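Local atomic coordinates of putative sugar isomerase (Parabacteroides distasonis, PDB entry 3LMZ), a protein that is probably a sugar isomerase with a xylose isomerase-like TIM-barrel fold, its substrate and reaction not being established. Residues M85-E88 and E89-D92; G171-P174 and V175-L178. All coordinates share one frame; numbering follows the deposited sequence.

Contact 1: residues M85-E88 and E89-D92; sequences MKSE and EEID
E90 OE1 is gripped from two sources: the backbone K86 N donates to it at 2.9 Å, and a bridging water donates at 2.8 Å. The amide reaches this oxygen from above the carboxylate plane, 47° out of it. The other oxygen, E90 OE2, turns its syn lone pair to K86 NZ in a 2.8 Å salt bridge, and the same water accepts from K86 NZ. One carboxylate thus holds both the backbone and the side-chain end of K86, which should fix its rotation. The lysine runs out straight and bends only at its last torsion (chi4 -60°), bringing the ammonium back to the glutamate, while its CG lies against the carboxylate. E90 itself is extended beyond CG and reaches back past the start of the helix. With an alanine in place of E90, K86 NZ would probably lose its carboxylate mate and the K86 amide its acceptor, leaving the lysine free to swing into solvent.

S87 is the N-cap at the passage from strand 76-85 to helix 88-101 of the TIM barrel; its OG accepts from E90 N at 3.1 Å, nearly straight at 163°. The glutamate's return bond goes to the amide of K86, one residue before the cap, so the pattern departs from a classical capping box. I91 N bonds to S87 O, and D92 N to E88 O at 2.8 Å.

Beneath the cap, the selenomethionine M85 crosses I91 at about a right angle, its SE 3.8 Å from I91 CG1. I91 also packs on L114 and on Y117 and V118 of helix 115-125, to which D92 OD1 is tied through Y117 OH and K121 NZ.

Contact 2: residues G171-P174 and V175-L178; sequences GCDP and VADL
The carboxylate of D173 has one face covered by A176, whose backbone N stands almost straight above D173 OD1 at 3.1 Å, 82° out of the plane, and whose CB rests over the same face, 3.7 Å from D173 CG. V175 N comes to D173 OD1 from that side too, but at a much lower tilt, and its bond is weak, bent to 124°. CG of D173 lies anti to the backbone N (chi1 179°), which carries the group over these first-turn amides. The second flat group, the carboxylate of D177, lies with one face beneath the backbone D173 O, 3.3 Å from D177 CG. Much nearer the carboxylate plane, though displaced to that same side, C172 CB touches D177 OD2 at 3.4 Å. A water, tilted further to this side, donates to D177 OD1 while accepting from D173 N at 3.0 Å, linking the N-cap residue to the one that closes the first turn.

D173 is the N-cap of helix 174-181, which follows the short helix 164-169 in the barrel segment between strands 158-163 and 185-193. That earlier helix ends in a Schellman motif at G171, whose positive phi would press a CB against the preceding carbonyl. P174 takes the first helical position, where no amide is needed for a helical bond, and packs on V164, D167 and L168. Behind the cap, D177 N bonds to D173 O at 2.9 Å and L178 N to P174 O.

D167 brings a second carboxylate close to D177 OD2, a pairing of like charges that would tend to favour a proton on one of them; K180 gives D177 OD1 a long, weak ion pair. V175 and L178 face helix 212-221, and D173 packs against K8 of the second subunit.

From the N terminus, the chain first reaches contact 1, where strand 76-85 runs out of the sheet and turns into helix 88-101, whose far end leads to strand 105-110. Contact 1 is complete well before contact 2 opens at 171-178, so the two follow in series and neither nest nor cross. Contact 2 lies after strand 158-163 and helix 164-169, at the turn into helix 174-181, which precedes strand 185-193. Each therefore starts an outer helix on the path from one barrel strand to the next parallel one. Their centres are 30 Å apart, with nearest atoms about 21 Å from each other; contact 2 alone touches the second subunit.

Contact 1: residues M85-E88 and E89-D92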
loop_
_atom_site.group_PDB
_atom_site.type_symbol
_atom_site.label_atom_id
_atom_site.label_comp_id
_atom_site.label_asym_id
_atom_site.label_seq_id
_atom_site.Cartn_x
_atom_site.Cartn_y
_atom_site.Cartn_z
HETATM N N MSE A 85 31.376 3.637 -11.570
HETATM C CA MSE A 85 32.410 3.714 -12.602
HETATM C C MSE A 85 33.636 4.447 -12.077
HETATM O O MSE A 85 33.549 5.638 -11.832
HETATM C CB MSE A 85 31.873 4.391 -13.860
HETATM C CG MSE A 85 30.634 3.732 -14.350
HETATM SE SE MSE A 85 29.802 4.615 -15.907
HETATM C CE MSE A 85 28.024 3.991 -15.556
ATOM N N LYS A 86 34.764 3.760 -11.941
ATOM C CA LYS A 86 35.980 4.375 -11.379
ATOM C C LYS A 86 37.148 4.428 -12.390
ATOM O O LYS A 86 38.261 4.800 -12.018
ATOM C CB LYS A 86 36.417 3.656 -10.119
ATOM C CG LYS A 86 36.885 2.217 -10.361
ATOM C CD LYS A 86 37.347 1.564 -9.007
ATOM C CE LYS A 86 37.539 0.043 -9.095
ATOM N NZ LYS A 86 36.315 -0.708 -9.487
ATOM N N SER A 87 36.905 4.046 -13.632
ATOM C CA SER A 87 37.920 4.139 -14.669
ATOM C C SER A 87 37.263 4.299 -16.023
ATOM O O SER A 87 36.066 3.957 -16.195
ATOM C CB SER A 87 38.728 2.838 -14.649
ATOM O OG SER A 87 37.960 1.787 -15.194
ATOM N N GLU A 88 38.042 4.750 -17.002
ATOM C CA GLU A 88 37.514 4.927 -18.340
ATOM C C GLU A 88 37.041 3.570 -18.888
ATOM O O GLU A 88 36.052 3.509 -19.622
ATOM C CB GLU A 88 38.613 5.469 -19.281
ATOM C CG GLU A 88 38.931 6.884 -19.000
ATOM C CD GLU A 88 39.888 7.502 -20.041
ATOM O OE1 GLU A 88 40.315 6.808 -20.995
ATOM O OE2 GLU A 88 40.163 8.696 -19.882
ATOM N N GLU A 89 37.779 2.501 -18.585
ATOM C CA GLU A 89 37.382 1.159 -19.053
ATOM C C GLU A 89 35.980 0.779 -18.517
ATOM O O GLU A 89 35.157 0.217 -19.251
ATOM C CB GLU A 89 38.386 0.079 -18.634
ATOM C CG GLU A 89 38.086 -1.301 -19.223
ATOM C CD GLU A 89 38.410 -2.445 -18.267
ATOM O OE1 GLU A 89 39.596 -2.867 -18.213
ATOM O OE2 GLU A 89 37.467 -2.917 -17.576
ATOM N N GLU A 90 35.707 1.059 -17.247
ATOM C CA GLU A 90 34.382 0.743 -16.711
ATOM C C GLU A 90 33.304 1.536 -17.430
ATOM O O GLU A 90 32.194 1.049 -17.605
ATOM C CB GLU A 90 34.358 0.989 -15.184
ATOM C CG GLU A 90 35.155 -0.084 -14.431
ATOM C CD GLU A 90 35.144 0.093 -12.903
ATOM O OE1 GLU A 90 34.408 0.957 -12.375
ATOM O OE2 GLU A 90 35.850 -0.703 -12.213
ATOM N N ILE A 91 33.609 2.787 -17.750
ATOM C CA ILE A 91 32.668 3.633 -18.466
ATOM C C ILE A 91 32.426 3.019 -19.853
ATOM O O ILE A 91 31.307 2.924 -20.351
ATOM C CB ILE A 91 33.099 5.068 -18.512
ATOM C CG1 ILE A 91 33.228 5.616 -17.091
ATOM C CG2 ILE A 91 32.075 5.908 -19.372
ATOM C CD1 ILE A 91 33.878 6.984 -17.025
ATOM N N ASP A 92 33.523 2.678 -20.531
ATOM C CA ASP A 92 33.421 2.031 -21.854
ATOM C C ASP A 92 32.521 0.810 -21.793
ATOM O O ASP A 92 31.656 0.577 -22.693
ATOM C CB ASP A 92 34.796 1.557 -22.387
ATOM C CG ASP A 92 35.729 2.684 -22.793
ATOM O OD1 ASP A 92 35.286 3.821 -22.980
ATOM O OD2 ASP A 92 36.953 2.404 -22.926
HETATM O O HOH W 1 33.524 0.782 -9.714
#

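Contact 2: residues G171-P174 and V175-L178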
loop_
_atom_site.group_PDB
_atom_site.type_symbol
_atom_site.label_atom_id
_atom_site.label_comp_id
_atom_site.label_asym_id
_atom_site.label_seq_id
_atom_site.Cartn_x
_atom_site.Cartn_y
_atom_site.Cartn_z
ATOM N N GLY A 171 19.534 17.399 4.278
ATOM C CA GLY A 171 18.984 18.706 4.626
ATOM C C GLY A 171 18.472 19.583 3.476
ATOM O O GLY A 171 18.261 20.804 3.644
ATOM N N CYS A 172 18.172 18.938 2.336
ATOM C CA CYS A 172 17.712 19.601 1.127
ATOM C C CYS A 172 16.253 19.306 0.958
ATOM O O CYS A 172 15.782 18.282 1.462
ATOM C CB CYS A 172 18.498 19.144 -0.088
ATOM S SG CYS A 172 20.287 19.412 0.046
ATOM N N ASP A 173 15.527 20.223 0.324
ATOM C CA ASP A 173 14.112 20.072 -0.044
ATOM C C ASP A 173 14.061 19.435 -1.445
ATOM O O ASP A 173 14.440 20.061 -2.437
ATOM C CB ASP A 173 13.470 21.463 -0.064
ATOM C CG ASP A 173 12.017 21.452 -0.458
ATOM O OD1 ASP A 173 11.501 20.488 -1.029
ATOM O OD2 ASP A 173 11.356 22.437 -0.153
ATOM N N PRO A 174 13.646 18.160 -1.531
ATOM C CA PRO A 174 13.733 17.534 -2.872
ATOM C C PRO A 174 12.741 18.129 -3.880
ATOM O O PRO A 174 12.948 18.045 -5.077
ATOM C CB PRO A 174 13.393 16.085 -2.587
ATOM C CG PRO A 174 12.589 16.110 -1.346
ATOM C CD PRO A 174 13.106 17.242 -0.514
ATOM N N VAL A 175 11.629 18.680 -3.388
ATOM C CA VAL A 175 10.659 19.313 -4.259
ATOM C C VAL A 175 11.240 20.631 -4.815
ATOM O O VAL A 175 11.138 20.867 -6.002
ATOM C CB VAL A 175 9.304 19.531 -3.498
ATOM C CG1 VAL A 175 8.304 20.241 -4.400
ATOM C CG2 VAL A 175 8.752 18.160 -2.950
ATOM N N ALA A 176 11.887 21.445 -3.962
ATOM C CA ALA A 176 12.522 22.689 -4.439
ATOM C C ALA A 176 13.722 22.370 -5.333
ATOM O O ALA A 176 13.978 23.070 -6.331
ATOM C CB ALA A 176 12.919 23.626 -3.283
ATOM N N ASP A 177 14.440 21.272 -5.030
ATOM C CA ASP A 177 15.549 20.866 -5.915
ATOM C C ASP A 177 15.018 20.447 -7.311
ATOM O O ASP A 177 15.594 20.784 -8.344
ATOM C CB ASP A 177 16.396 19.773 -5.267
ATOM C CG ASP A 177 17.290 20.310 -4.178
ATOM O OD1 ASP A 177 17.376 21.542 -3.984
ATOM O OD2 ASP A 177 17.865 19.492 -3.458
ATOM N N LEU A 178 13.918 19.694 -7.322
ATOM C CA LEU A 178 13.276 19.334 -8.602
ATOM C C LEU A 178 12.888 20.591 -9.414
ATOM O O LEU A 178 13.152 20.655 -10.634
ATOM C CB LEU A 178 12.073 18.392 -8.391
ATOM C CG LEU A 178 11.277 18.060 -9.669
ATOM C CD1 LEU A 178 12.117 17.260 -10.727
ATOM C CD2 LEU A 178 10.012 17.277 -9.244
HETATM O O HOH W 2 17.031 22.332 -1.101
#